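Long-range contacts in phosphoethanolamine N-methyltransferase 1 (Haemonchus contortus, PDB 4KRG), which probably transfers a methyl group from S-adenosylmethionine to the amine of phosphoethanolamine, a step on the nematode route to phosphocholine: residues A[122-126]-A[154-158]; A[136-140]-A[255-259]; A[263-268]-A[332-337]; A[309-313]-A[376-380]. Residues are numbered along the deposited sequence.

Contact 1 of 4, residues A[122-126]-A[154-158]; sequences VDLVF and GYIHL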
loop_
_atom_site.group_PDB
_atom_site.type_symbol
_atom_site.label_atom_id
_atom_site.label_comp_id
_atom_site.label_asym_id
_atom_site.label_seq_id
_atom_site.Cartn_x
_atom_site.Cartn_y
_atom_site.Cartn_z
ATOM N N VAL A 122 -4.105 -2.174 -24.092
ATOM C CA VAL A 122 -2.818 -2.215 -23.384
ATOM C C VAL A 122 -2.750 -3.339 -22.355
ATOM O O VAL A 122 -3.771 -3.912 -21.972
ATOM C CB VAL A 122 -2.460 -0.871 -22.684
ATOM C CG1 VAL A 122 -2.250 0.236 -23.701
ATOM C CG2 VAL A 122 -3.526 -0.482 -21.682
ATOM N N ASP A 123 -1.534 -3.646 -21.921
ATOM C CA ASP A 123 -1.308 -4.672 -20.917
ATOM C C ASP A 123 -0.950 -4.060 -19.577
ATOM O O ASP A 123 -1.194 -4.657 -18.533
ATOM C CB ASP A 123 -0.183 -5.601 -21.360
ATOM C CG ASP A 123 -0.516 -6.334 -22.635
ATOM O OD1 ASP A 123 -1.448 -7.158 -22.601
ATOM O OD2 ASP A 123 0.134 -6.079 -23.673
ATOM N N LEU A 124 -0.356 -2.875 -19.617
ATOM C CA LEU A 124 -0.001 -2.150 -18.402
ATOM C C LEU A 124 -0.402 -0.688 -18.522
ATOM O O LEU A 124 -0.057 -0.024 -19.497
ATOM C CB LEU A 124 1.503 -2.242 -18.135
ATOM C CG LEU A 124 2.053 -1.430 -16.950
ATOM C CD1 LEU A 124 1.504 -1.940 -15.630
ATOM C CD2 LEU A 124 3.574 -1.457 -16.931
ATOM N N VAL A 125 -1.153 -0.200 -17.544
ATOM C CA VAL A 125 -1.389 1.225 -17.402
ATOM C C VAL A 125 -0.468 1.686 -16.284
ATOM O O VAL A 125 -0.638 1.296 -15.130
ATOM C CB VAL A 125 -2.871 1.533 -17.066
ATOM C CG1 VAL A 125 -3.061 3.006 -16.694
ATOM C CG2 VAL A 125 -3.764 1.177 -18.242
ATOM N N PHE A 126 0.536 2.482 -16.632
ATOM C CA PHE A 126 1.524 2.900 -15.655
ATOM C C PHE A 126 1.345 4.358 -15.288
ATOM O O PHE A 126 1.322 5.231 -16.159
ATOM C CB PHE A 126 2.941 2.694 -16.182
ATOM C CG PHE A 126 4.006 3.120 -15.211
ATOM C CD1 PHE A 126 4.485 2.233 -14.254
ATOM C CD2 PHE A 126 4.519 4.412 -15.237
ATOM C CE1 PHE A 126 5.461 2.623 -13.347
ATOM C CE2 PHE A 126 5.495 4.808 -14.326
ATOM C CZ PHE A 126 5.960 3.915 -13.384
ATOM N N GLY A 154 -4.374 -7.989 -17.383
ATOM C CA GLY A 154 -3.606 -6.757 -17.422
ATOM C C GLY A 154 -3.424 -6.128 -16.053
ATOM O O GLY A 154 -4.145 -6.445 -15.117
ATOM N N TYR A 155 -2.465 -5.218 -15.944
ATOM C CA TYR A 155 -2.148 -4.578 -14.674
ATOM C C TYR A 155 -2.195 -3.062 -14.768
ATOM O O TYR A 155 -2.038 -2.486 -15.847
ATOM C CB TYR A 155 -0.743 -4.957 -14.241
ATOM C CG TYR A 155 -0.558 -6.379 -13.776
ATOM C CD1 TYR A 155 -0.653 -6.703 -12.432
ATOM C CD2 TYR A 155 -0.240 -7.388 -14.675
ATOM C CE1 TYR A 155 -0.455 -7.996 -12.000
ATOM C CE2 TYR A 155 -0.038 -8.682 -14.252
ATOM C CZ TYR A 155 -0.144 -8.979 -12.916
ATOM O OH TYR A 155 0.058 -10.266 -12.495
ATOM N N ILE A 156 -2.407 -2.419 -13.623
ATOM C CA ILE A 156 -2.232 -0.981 -13.498
ATOM C C ILE A 156 -1.345 -0.708 -12.289
ATOM O O ILE A 156 -1.511 -1.323 -11.233
ATOM C CB ILE A 156 -3.588 -0.212 -13.416
ATOM C CG1 ILE A 156 -3.361 1.269 -13.113
ATOM C CG2 ILE A 156 -4.532 -0.838 -12.398
ATOM C CD1 ILE A 156 -4.627 2.099 -13.204
ATOM N N HIS A 157 -0.372 0.174 -12.466
ATOM C CA HIS A 157 0.451 0.613 -11.355
ATOM C C HIS A 157 0.069 2.041 -10.999
ATOM O O HIS A 157 -0.026 2.901 -11.876
ATOM C CB HIS A 157 1.937 0.567 -11.712
ATOM C CG HIS A 157 2.822 1.136 -10.645
ATOM N ND1 HIS A 157 3.092 2.482 -10.545
ATOM C CD2 HIS A 157 3.487 0.536 -9.629
ATOM C CE1 HIS A 157 3.890 2.692 -9.508
ATOM N NE2 HIS A 157 4.138 1.530 -8.936
ATOM N N LEU A 158 -0.137 2.289 -9.709
ATOM C CA LEU A 158 -0.363 3.643 -9.225
ATOM C C LEU A 158 0.547 3.903 -8.037
ATOM O O LEU A 158 0.879 2.991 -7.301
ATOM C CB LEU A 158 -1.819 3.823 -8.823
ATOM C CG LEU A 158 -2.814 3.519 -9.946
ATOM C CD1 LEU A 158 -3.937 2.641 -9.425
ATOM C CD2 LEU A 158 -3.371 4.800 -10.521
#
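The chain turns a corner at Asp123 (phi/psi -106/-28) before the strand runs on. Asp123 O accepts Tyr155 N at 2.9 Å with an N-H...O angle of 169°, while its carboxylate turns elsewhere, to a salt bridge with Arg151. Leu124 pairs with Tyr155 (CA-CA 4.9 Å): its CD1 lies 4.0 Å from Tyr155 CB, and its CA sends a CA-H...O contact to Tyr155 O at 3.3 Å. That same Tyr155 O accepts Val125 N at 3.0 Å. On the other face, Val125 CG1 meets Ile156 CD1 at 3.9 Å, both side chains packing on Phe142 of helix 136-149; Val125 O takes His157 N at 2.9 Å. At Phe126 the ring runs nearly parallel to that of His157 (planes at 12°), but the two are slid apart, centroids 5.0 Å, so they barely overlap; His157 ND1 is hydrogen-bonded to Thr127 O. Axes 4.7 Å apart and 8° from parallel, with Tyr155 bonding to Asp123 and Val125, and Val125 in turn to Tyr155 and His157, define a regular parallel pair. With helix 136-149 connecting the strands and covering the Val125 and Ile156 face, this is a beta-alpha-beta crossover in the Rossmann-like methyltransferase sheet.

Contact 2 of 4, residues A[136-140]-A[255-259]; sequences DREVI and LFSQI
Two helical segments, 136-140 and 255-259, run roughly antiparallel, their N-to-C directions 147° apart and their axes 10.4 Å apart at closest approach. The nearest CA pair is Asp136 and Ser257, at 6.6 Å. Residues 136-140 hold ordinary alpha-helical angles, whereas 255-259 contains a wider pi-type turn, with Gln258 drawn out to phi/psi -122/-61. The polar part centres on Asp136, whose CA-to-CB bond points toward the other helix (chi1 m, -80°; chi2 15°). Its OD2 accepts a hydrogen bond from Ser257 OG at 2.7 Å, the serine side chain being in the m rotamer. One water donates to the same Asp136 OD2 at 2.7 Å and to Phe256 O at 2.8 Å, so a single carboxylate oxygen holds the pi-turn region both directly and through solvent; Asp136 OD1 belongs to a salt bridge with Arg187. The apolar part is built around Phe256 (chi1 t, chi2 53°), which gives up 89 Å² of the 224 Å² buried in all. Its CE2 lies 4.1 Å from Val139 CG1 (valine chi1 t), its CD2 4.2 Å from Ile140 CD1 (isoleucine chi1 m, chi2 t). This buried helix packing, both apolar and hydrogen-bonded, joins helix 136-149, which follows strand 122-126 in the methyltransferase domain, to the long helix 249-271, with Leu195 of helix 189-198 touching Val139, Ile140 and Phe256.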
loop_
_atom_site.group_PDB
_atom_site.type_symbol
_atom_site.label_atom_id
_atom_site.label_comp_id
_atom_site.label_asym_id
_atom_site.label_seq_id
_atom_site.Cartn_x
_atom_site.Cartn_y
_atom_site.Cartn_z
ATOM N N ASP A 136 -11.895 13.730 -7.105
ATOM C CA ASP A 136 -12.430 12.421 -6.749
ATOM C C ASP A 136 -13.220 11.787 -7.888
ATOM O O ASP A 136 -13.090 10.591 -8.148
ATOM C CB ASP A 136 -13.311 12.517 -5.499
ATOM C CG ASP A 136 -12.510 12.556 -4.217
ATOM O OD1 ASP A 136 -11.288 12.799 -4.276
ATOM O OD2 ASP A 136 -13.111 12.350 -3.145
ATOM N N ARG A 137 -14.034 12.580 -8.579
ATOM C CA ARG A 137 -14.825 12.025 -9.672
ATOM C C ARG A 137 -13.933 11.599 -10.831
ATOM O O ARG A 137 -14.152 10.553 -11.440
ATOM C CB ARG A 137 -15.894 13.003 -10.161
ATOM C CG ARG A 137 -16.952 12.315 -11.011
ATOM C CD ARG A 137 -18.071 13.255 -11.445
ATOM N NE ARG A 137 -19.148 12.525 -12.111
ATOM C CZ ARG A 137 -20.300 12.199 -11.532
ATOM N NH1 ARG A 137 -20.539 12.552 -10.277
ATOM N NH2 ARG A 137 -21.219 11.528 -12.213
ATOM N N GLU A 138 -12.916 12.406 -11.122
ATOM C CA GLU A 138 -11.962 12.101 -12.186
ATOM C C GLU A 138 -11.127 10.848 -11.909
ATOM O O GLU A 138 -10.828 10.087 -12.831
ATOM C CB GLU A 138 -11.050 13.302 -12.442
ATOM C CG GLU A 138 -11.773 14.488 -13.059
ATOM C CD GLU A 138 -10.980 15.780 -12.972
ATOM O OE1 GLU A 138 -9.961 15.822 -12.245
ATOM O OE2 GLU A 138 -11.378 16.760 -13.633
ATOM N N VAL A 139 -10.743 10.644 -10.648
ATOM C CA VAL A 139 -10.013 9.443 -10.254
ATOM C C VAL A 139 -10.833 8.203 -10.599
ATOM O O VAL A 139 -10.325 7.253 -11.201
ATOM C CB VAL A 139 -9.680 9.443 -8.742
ATOM C CG1 VAL A 139 -9.181 8.074 -8.300
ATOM C CG2 VAL A 139 -8.631 10.494 -8.428
ATOM N N ILE A 140 -12.109 8.229 -10.237
ATOM C CA ILE A 140 -13.007 7.116 -10.511
ATOM C C ILE A 140 -13.164 6.930 -12.020
ATOM O O ILE A 140 -13.075 5.811 -12.532
ATOM C CB ILE A 140 -14.379 7.331 -9.844
ATOM C CG1 ILE A 140 -14.212 7.378 -8.324
ATOM C CG2 ILE A 140 -15.334 6.222 -10.232
ATOM C CD1 ILE A 140 -15.350 8.056 -7.585
ATOM N N LEU A 255 -19.022 6.766 -1.757
ATOM C CA LEU A 255 -18.124 6.050 -0.872
ATOM C C LEU A 255 -16.766 6.735 -0.762
ATOM O O LEU A 255 -16.269 6.983 0.335
ATOM C CB LEU A 255 -17.959 4.613 -1.354
ATOM C CG LEU A 255 -19.241 3.788 -1.338
ATOM C CD1 LEU A 255 -18.996 2.439 -1.955
ATOM C CD2 LEU A 255 -19.735 3.624 0.081
ATOM N N PHE A 256 -16.178 7.043 -1.910
ATOM C CA PHE A 256 -14.819 7.559 -1.986
ATOM C C PHE A 256 -14.716 8.962 -1.385
ATOM O O PHE A 256 -13.714 9.301 -0.764
ATOM C CB PHE A 256 -14.370 7.546 -3.457
ATOM C CG PHE A 256 -12.901 7.817 -3.674
ATOM C CD1 PHE A 256 -11.927 7.084 -3.012
ATOM C CD2 PHE A 256 -12.498 8.774 -4.595
ATOM C CE1 PHE A 256 -10.575 7.329 -3.247
ATOM C CE2 PHE A 256 -11.157 9.022 -4.833
ATOM C CZ PHE A 256 -10.192 8.299 -4.157
ATOM N N SER A 257 -15.763 9.766 -1.553
ATOM C CA SER A 257 -15.726 11.176 -1.152
ATOM C C SER A 257 -16.229 11.448 0.258
ATOM O O SER A 257 -15.757 12.375 0.917
ATOM C CB SER A 257 -16.529 12.042 -2.130
ATOM O OG SER A 257 -15.802 12.297 -3.314
ATOM N N GLN A 258 -17.194 10.655 0.712
ATOM C CA GLN A 258 -17.850 10.914 1.994
ATOM C C GLN A 258 -17.774 9.767 3.013
ATOM O O GLN A 258 -17.225 9.939 4.102
ATOM C CB GLN A 258 -19.309 11.325 1.769
ATOM C CG GLN A 258 -19.598 12.808 2.012
ATOM C CD GLN A 258 -18.908 13.725 1.015
ATOM O OE1 GLN A 258 -19.095 13.599 -0.196
ATOM N NE2 GLN A 258 -18.106 14.657 1.524
ATOM N N ILE A 259 -18.329 8.610 2.659
ATOM C CA ILE A 259 -18.445 7.481 3.586
ATOM C C ILE A 259 -17.099 6.984 4.135
ATOM O O ILE A 259 -16.902 6.893 5.353
ATOM C CB ILE A 259 -19.165 6.283 2.930
ATOM C CG1 ILE A 259 -20.560 6.677 2.429
ATOM C CG2 ILE A 259 -19.238 5.113 3.902
ATOM C CD1 ILE A 259 -21.581 6.948 3.526
HETATM O O HOH W 1 -11.617 11.105 -1.310
#

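Contact 3 of 4, residues A[263-268]-A[332-337]; sequences EQKTWD and EYLYRT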
loop_
_atom_site.group_PDB
_atom_site.type_symbol
_atom_site.label_atom_id
_atom_site.label_comp_id
_atom_site.label_asym_id
_atom_site.label_seq_id
_atom_site.Cartn_x
_atom_site.Cartn_y
_atom_site.Cartn_z
ATOM N N GLU A 263 -15.216 7.118 7.860
ATOM C CA GLU A 263 -14.884 5.900 8.585
ATOM C C GLU A 263 -13.411 5.866 8.947
ATOM O O GLU A 263 -13.057 5.414 10.025
ATOM C CB GLU A 263 -15.283 4.655 7.786
ATOM C CG GLU A 263 -16.792 4.498 7.618
ATOM C CD GLU A 263 -17.187 3.387 6.650
ATOM O OE1 GLU A 263 -16.303 2.818 5.973
ATOM O OE2 GLU A 263 -18.396 3.085 6.565
ATOM N N GLN A 264 -12.553 6.346 8.053
ATOM C CA GLN A 264 -11.132 6.446 8.364
ATOM C C GLN A 264 -10.903 7.353 9.559
ATOM O O GLN A 264 -10.153 7.007 10.471
ATOM C CB GLN A 264 -10.322 6.967 7.178
ATOM C CG GLN A 264 -8.839 7.110 7.487
ATOM C CD GLN A 264 -8.165 5.777 7.775
ATOM O OE1 GLN A 264 -7.836 5.029 6.858
ATOM N NE2 GLN A 264 -7.956 5.476 9.054
ATOM N N LYS A 265 -11.556 8.510 9.563
ATOM C CA LYS A 265 -11.372 9.464 10.654
ATOM C C LYS A 265 -11.729 8.895 12.027
ATOM O O LYS A 265 -11.065 9.207 13.016
ATOM C CB LYS A 265 -12.122 10.778 10.403
ATOM C CG LYS A 265 -11.445 11.746 9.430
ATOM C CD LYS A 265 -9.915 11.736 9.540
ATOM C CE LYS A 265 -9.392 12.303 10.857
ATOM N NZ LYS A 265 -7.921 12.104 10.976
ATOM N N THR A 266 -12.754 8.050 12.100
ATOM C CA THR A 266 -13.094 7.437 13.384
ATOM C C THR A 266 -12.004 6.471 13.848
ATOM O O THR A 266 -11.759 6.334 15.046
ATOM C CB THR A 266 -14.458 6.713 13.374
ATOM O OG1 THR A 266 -14.339 5.458 12.697
ATOM C CG2 THR A 266 -15.519 7.563 12.700
ATOM N N TRP A 267 -11.353 5.801 12.905
ATOM C CA TRP A 267 -10.266 4.896 13.253
ATOM C C TRP A 267 -9.021 5.651 13.717
ATOM O O TRP A 267 -8.359 5.237 14.671
ATOM C CB TRP A 267 -9.970 3.921 12.109
ATOM C CG TRP A 267 -11.011 2.844 12.022
ATOM C CD1 TRP A 267 -11.862 2.595 10.981
ATOM C CD2 TRP A 267 -11.337 1.888 13.038
ATOM N NE1 TRP A 267 -12.683 1.539 11.284
ATOM C CE2 TRP A 267 -12.383 1.088 12.543
ATOM C CE3 TRP A 267 -10.837 1.635 14.324
ATOM C CZ2 TRP A 267 -12.943 0.046 13.288
ATOM C CZ3 TRP A 267 -11.390 0.604 15.055
ATOM C CH2 TRP A 267 -12.431 -0.180 14.539
ATOM N N ASP A 268 -8.723 6.769 13.064
ATOM C CA ASP A 268 -7.649 7.642 13.529
ATOM C C ASP A 268 -7.874 8.052 14.984
ATOM O O ASP A 268 -6.947 8.073 15.781
ATOM C CB ASP A 268 -7.544 8.897 12.662
ATOM C CG ASP A 268 -7.322 8.585 11.206
ATOM O OD1 ASP A 268 -6.851 7.470 10.889
ATOM O OD2 ASP A 268 -7.617 9.468 10.372
ATOM N N GLU A 332 -7.677 -2.149 5.635
ATOM C CA GLU A 332 -7.226 -0.886 5.043
ATOM C C GLU A 332 -7.138 0.281 6.025
ATOM O O GLU A 332 -6.155 1.019 6.029
ATOM C CB GLU A 332 -8.121 -0.484 3.866
ATOM C CG GLU A 332 -8.059 -1.421 2.679
ATOM C CD GLU A 332 -9.136 -2.496 2.709
ATOM O OE1 GLU A 332 -9.634 -2.822 3.805
ATOM O OE2 GLU A 332 -9.487 -3.016 1.629
ATOM N N TYR A 333 -8.167 0.444 6.853
ATOM C CA TYR A 333 -8.237 1.586 7.756
ATOM C C TYR A 333 -7.191 1.479 8.843
ATOM O O TYR A 333 -6.677 2.485 9.322
ATOM C CB TYR A 333 -9.611 1.671 8.409
ATOM C CG TYR A 333 -10.736 2.026 7.470
ATOM C CD1 TYR A 333 -10.567 2.974 6.471
ATOM C CD2 TYR A 333 -11.972 1.416 7.590
ATOM C CE1 TYR A 333 -11.604 3.301 5.616
ATOM C CE2 TYR A 333 -13.013 1.736 6.745
ATOM C CZ TYR A 333 -12.823 2.678 5.757
ATOM O OH TYR A 333 -13.865 2.989 4.917
ATOM N N LEU A 334 -6.893 0.248 9.236
ATOM C CA LEU A 334 -5.963 -0.001 10.329
ATOM C C LEU A 334 -4.529 0.058 9.803
ATOM O O LEU A 334 -3.617 0.505 10.491
ATOM C CB LEU A 334 -6.294 -1.332 11.011
ATOM C CG LEU A 334 -7.789 -1.440 11.352
ATOM C CD1 LEU A 334 -8.147 -2.744 12.024
ATOM C CD2 LEU A 334 -8.237 -0.288 12.209
ATOM N N TYR A 335 -4.350 -0.352 8.555
ATOM C CA TYR A 335 -3.072 -0.190 7.871
ATOM C C TYR A 335 -2.696 1.288 7.778
ATOM O O TYR A 335 -1.550 1.656 8.042
ATOM C CB TYR A 335 -3.140 -0.848 6.491
ATOM C CG TYR A 335 -2.110 -0.417 5.460
ATOM C CD1 TYR A 335 -0.790 -0.842 5.535
ATOM C CD2 TYR A 335 -2.488 0.349 4.368
ATOM C CE1 TYR A 335 0.135 -0.470 4.565
ATOM C CE2 TYR A 335 -1.580 0.721 3.392
ATOM C CZ TYR A 335 -0.272 0.313 3.495
ATOM O OH TYR A 335 0.619 0.684 2.516
ATOM N N ARG A 336 -3.658 2.132 7.415
ATOM C CA ARG A 336 -3.422 3.570 7.370
ATOM C C ARG A 336 -2.900 4.067 8.736
ATOM O O ARG A 336 -1.919 4.809 8.798
ATOM C CB ARG A 336 -4.701 4.308 6.921
ATOM C CG ARG A 336 -4.636 5.856 6.809
ATOM C CD ARG A 336 -4.506 6.547 8.172
ATOM N NE ARG A 336 -5.304 7.747 8.386
ATOM C CZ ARG A 336 -4.954 8.964 7.987
ATOM N NH1 ARG A 336 -3.835 9.152 7.297
ATOM N NH2 ARG A 336 -5.738 9.989 8.262
ATOM N N THR A 337 -3.556 3.676 9.828
ATOM C CA THR A 337 -3.119 4.127 11.156
ATOM C C THR A 337 -1.716 3.639 11.499
ATOM O O THR A 337 -1.008 4.270 12.278
ATOM C CB THR A 337 -4.089 3.717 12.281
ATOM O OG1 THR A 337 -3.990 2.309 12.518
ATOM C CG2 THR A 337 -5.510 4.079 11.913
#
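Tyr333, in the m rotamer (chi1 -68°, chi2 -40°), gives the largest share of buried area, 107 Å² of 459 Å². Its OH donates to Glu263 OE1 at 2.7 Å, reached by a glutamate with chi1 m and chi2 t, and Gln264 N lies over one face of the ring. Trp267 (chi1 -75°, chi2 118°) sets CD1 3.5 Å from Tyr333 CB; Leu334 CD2 sits over its six-membered ring, 4.1 Å from the centroid and 24° off the normal, a CH-pi contact. The segments cross at -49° with axes 9.4 Å apart: helix 249-271 packs across helix 332-345, which links parallel strands 324-329 and 350-354 in a beta-alpha-beta unit. Gln264 (chi1 t, chi2 p) carries its amide across, NE2 donating to Tyr333 O at 3.3 Å while OE1 bonds with Ser190. Arg336 (chi1 t, chi2 m, chi3 off-rotamer at -138°) presents NE to Asp268 OD1 at 3.0 Å and NH2 to Asp268 OD2 at 2.9 Å; Lys265 NZ joins this salt-bridge network at 2.7 Å from Asp268 OD2.

Contact 4 of 4, residues A[309-313]-A[376-380]; sequences FLHVN and VATEL
Val312 (chi1 t) overlaps the end of strand 372-378, its CG2 lying 3.9 Å from Val376 CG1 and 4.0 Å from Thr378 CG2. Segment 309-313, without helix or strand, belongs to the beta-to-alpha connection from strand 297-302 to helix 314-321 in the second, Rossmann-like alpha/beta region, and packs over the C-terminal end of the adjacent parallel strand 372-378. The touching parts run oppositely, 168° apart, with His311 nearest Thr378 (CA-CA 5.8 Å) and Val312 nearest Ala377 (6.9 Å), spacings wider than in a paired sheet. Val312 is extended (phi/psi -106/135); His311 is almost fully extended (-163/-178), its CA-to-CB bond pointing away, and its NE2 bonds with Glu274. Leu310, with chi1 t and chi2 p, brings CD2 within 3.5 Å of Glu379 CG. Glu379 breaks the strand with positive phi (61/29) at the N-cap position of the next helix; its carboxylate also accepts Gln305 N. One water donates to Leu310 O at 2.8 Å and Glu379 OE1 at 2.7 Å, and accepts from Thr378 OG1 at 2.5 Å.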
loop_
_atom_site.group_PDB
_atom_site.type_symbol
_atom_site.label_atom_id
_atom_site.label_comp_id
_atom_site.label_asym_id
_atom_site.label_seq_id
_atom_site.Cartn_x
_atom_site.Cartn_y
_atom_site.Cartn_z
ATOM N N PHE A 309 -7.612 -3.656 18.258
ATOM C CA PHE A 309 -6.523 -3.500 19.214
ATOM C C PHE A 309 -5.671 -4.755 19.372
ATOM O O PHE A 309 -4.648 -4.736 20.060
ATOM C CB PHE A 309 -7.082 -3.053 20.565
ATOM C CG PHE A 309 -7.968 -1.846 20.467
ATOM C CD1 PHE A 309 -7.487 -0.665 19.927
ATOM C CD2 PHE A 309 -9.286 -1.895 20.893
ATOM C CE1 PHE A 309 -8.299 0.447 19.816
ATOM C CE2 PHE A 309 -10.097 -0.787 20.792
ATOM C CZ PHE A 309 -9.603 0.390 20.250
ATOM N N LEU A 310 -6.098 -5.843 18.741
ATOM C CA LEU A 310 -5.328 -7.082 18.774
ATOM C C LEU A 310 -4.281 -7.058 17.660
ATOM O O LEU A 310 -4.587 -7.312 16.494
ATOM C CB LEU A 310 -6.244 -8.302 18.632
ATOM C CG LEU A 310 -5.597 -9.689 18.701
ATOM C CD1 LEU A 310 -4.741 -9.818 19.951
ATOM C CD2 LEU A 310 -6.658 -10.769 18.683
ATOM N N HIS A 311 -3.049 -6.731 18.032
ATOM C CA HIS A 311 -1.945 -6.679 17.083
ATOM C C HIS A 311 -0.608 -6.705 17.814
ATOM O O HIS A 311 -0.559 -6.802 19.036
ATOM C CB HIS A 311 -2.050 -5.439 16.182
ATOM C CG HIS A 311 -1.799 -4.145 16.893
ATOM N ND1 HIS A 311 -1.115 -3.098 16.315
ATOM C CD2 HIS A 311 -2.148 -3.723 18.133
ATOM C CE1 HIS A 311 -1.052 -2.090 17.164
ATOM N NE2 HIS A 311 -1.671 -2.444 18.277
ATOM N N VAL A 312 0.467 -6.619 17.040
ATOM C CA VAL A 312 1.831 -6.688 17.541
ATOM C C VAL A 312 2.415 -5.289 17.510
ATOM O O VAL A 312 2.253 -4.570 16.521
ATOM C CB VAL A 312 2.694 -7.594 16.634
ATOM C CG1 VAL A 312 4.160 -7.533 17.040
ATOM C CG2 VAL A 312 2.186 -9.022 16.654
ATOM N N ASN A 313 3.081 -4.894 18.589
ATOM C CA ASN A 313 3.719 -3.586 18.653
ATOM C C ASN A 313 5.070 -3.666 17.955
ATOM O O ASN A 313 6.108 -3.862 18.594
ATOM C CB ASN A 313 3.884 -3.150 20.108
ATOM C CG ASN A 313 4.325 -1.715 20.246
ATOM O OD1 ASN A 313 4.783 -1.094 19.283
ATOM N ND2 ASN A 313 4.192 -1.174 21.455
ATOM N N VAL A 376 6.195 -13.330 14.103
ATOM C CA VAL A 376 5.370 -12.985 15.259
ATOM C C VAL A 376 4.003 -12.603 14.707
ATOM O O VAL A 376 3.917 -11.791 13.788
ATOM C CB VAL A 376 5.954 -11.797 16.037
ATOM C CG1 VAL A 376 5.092 -11.476 17.252
ATOM C CG2 VAL A 376 7.389 -12.092 16.466
ATOM N N ALA A 377 2.937 -13.192 15.236
ATOM C CA ALA A 377 1.614 -12.938 14.671
ATOM C C ALA A 377 0.500 -13.042 15.688
ATOM O O ALA A 377 0.604 -13.782 16.666
ATOM C CB ALA A 377 1.342 -13.890 13.515
ATOM N N THR A 378 -0.571 -12.296 15.439
ATOM C CA THR A 378 -1.801 -12.418 16.204
ATOM C C THR A 378 -2.849 -13.025 15.269
ATOM O O THR A 378 -2.865 -12.699 14.089
ATOM C CB THR A 378 -2.277 -11.037 16.742
ATOM O OG1 THR A 378 -2.323 -10.087 15.673
ATOM C CG2 THR A 378 -1.329 -10.507 17.822
ATOM N N GLU A 379 -3.701 -13.913 15.783
ATOM C CA GLU A 379 -4.821 -14.477 15.011
ATOM C C GLU A 379 -4.458 -15.262 13.746
ATOM O O GLU A 379 -5.255 -15.309 12.807
ATOM C CB GLU A 379 -5.816 -13.383 14.609
ATOM C CG GLU A 379 -6.521 -12.709 15.735
ATOM C CD GLU A 379 -7.481 -11.644 15.251
ATOM O OE1 GLU A 379 -7.018 -10.636 14.673
ATOM O OE2 GLU A 379 -8.702 -11.822 15.431
ATOM N N LEU A 380 -3.285 -15.882 13.707
ATOM C CA LEU A 380 -2.885 -16.646 12.519
ATOM C C LEU A 380 -3.783 -17.852 12.261
ATOM O O LEU A 380 -4.379 -17.972 11.192
ATOM C CB LEU A 380 -1.430 -17.108 12.621
ATOM C CG LEU A 380 -0.911 -17.858 11.389
ATOM C CD1 LEU A 380 -0.699 -16.904 10.212
ATOM C CD2 LEU A 380 0.367 -18.617 11.712
HETATM O O HOH W 2 -4.535 -9.502 14.712
#

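All four contacts are mainly buried, but their chemistry differs. Contact 1 rests on regular backbone hydrogen bonds between neighbouring strands, whereas contacts 2 and 3 join helices mainly through side chains, and contact 4 sets a loop against a strand. Water bridges contacts 2 and 4, but contact 4 has no direct hydrogen bond between its segments. Contacts 2 and 3 share helix 249-271, their centres about 17 Å apart: the first ties it to helix 136-149 of the methyltransferase domain, the second to helix 332-345, so one long helix spans both regions. Ion pairing across the segments appears in contact 3, which also has an exposed residue, Lys265. Contacts 1 and 4 reach strands of the same branched sheet, though their centres lie about 34 Å apart.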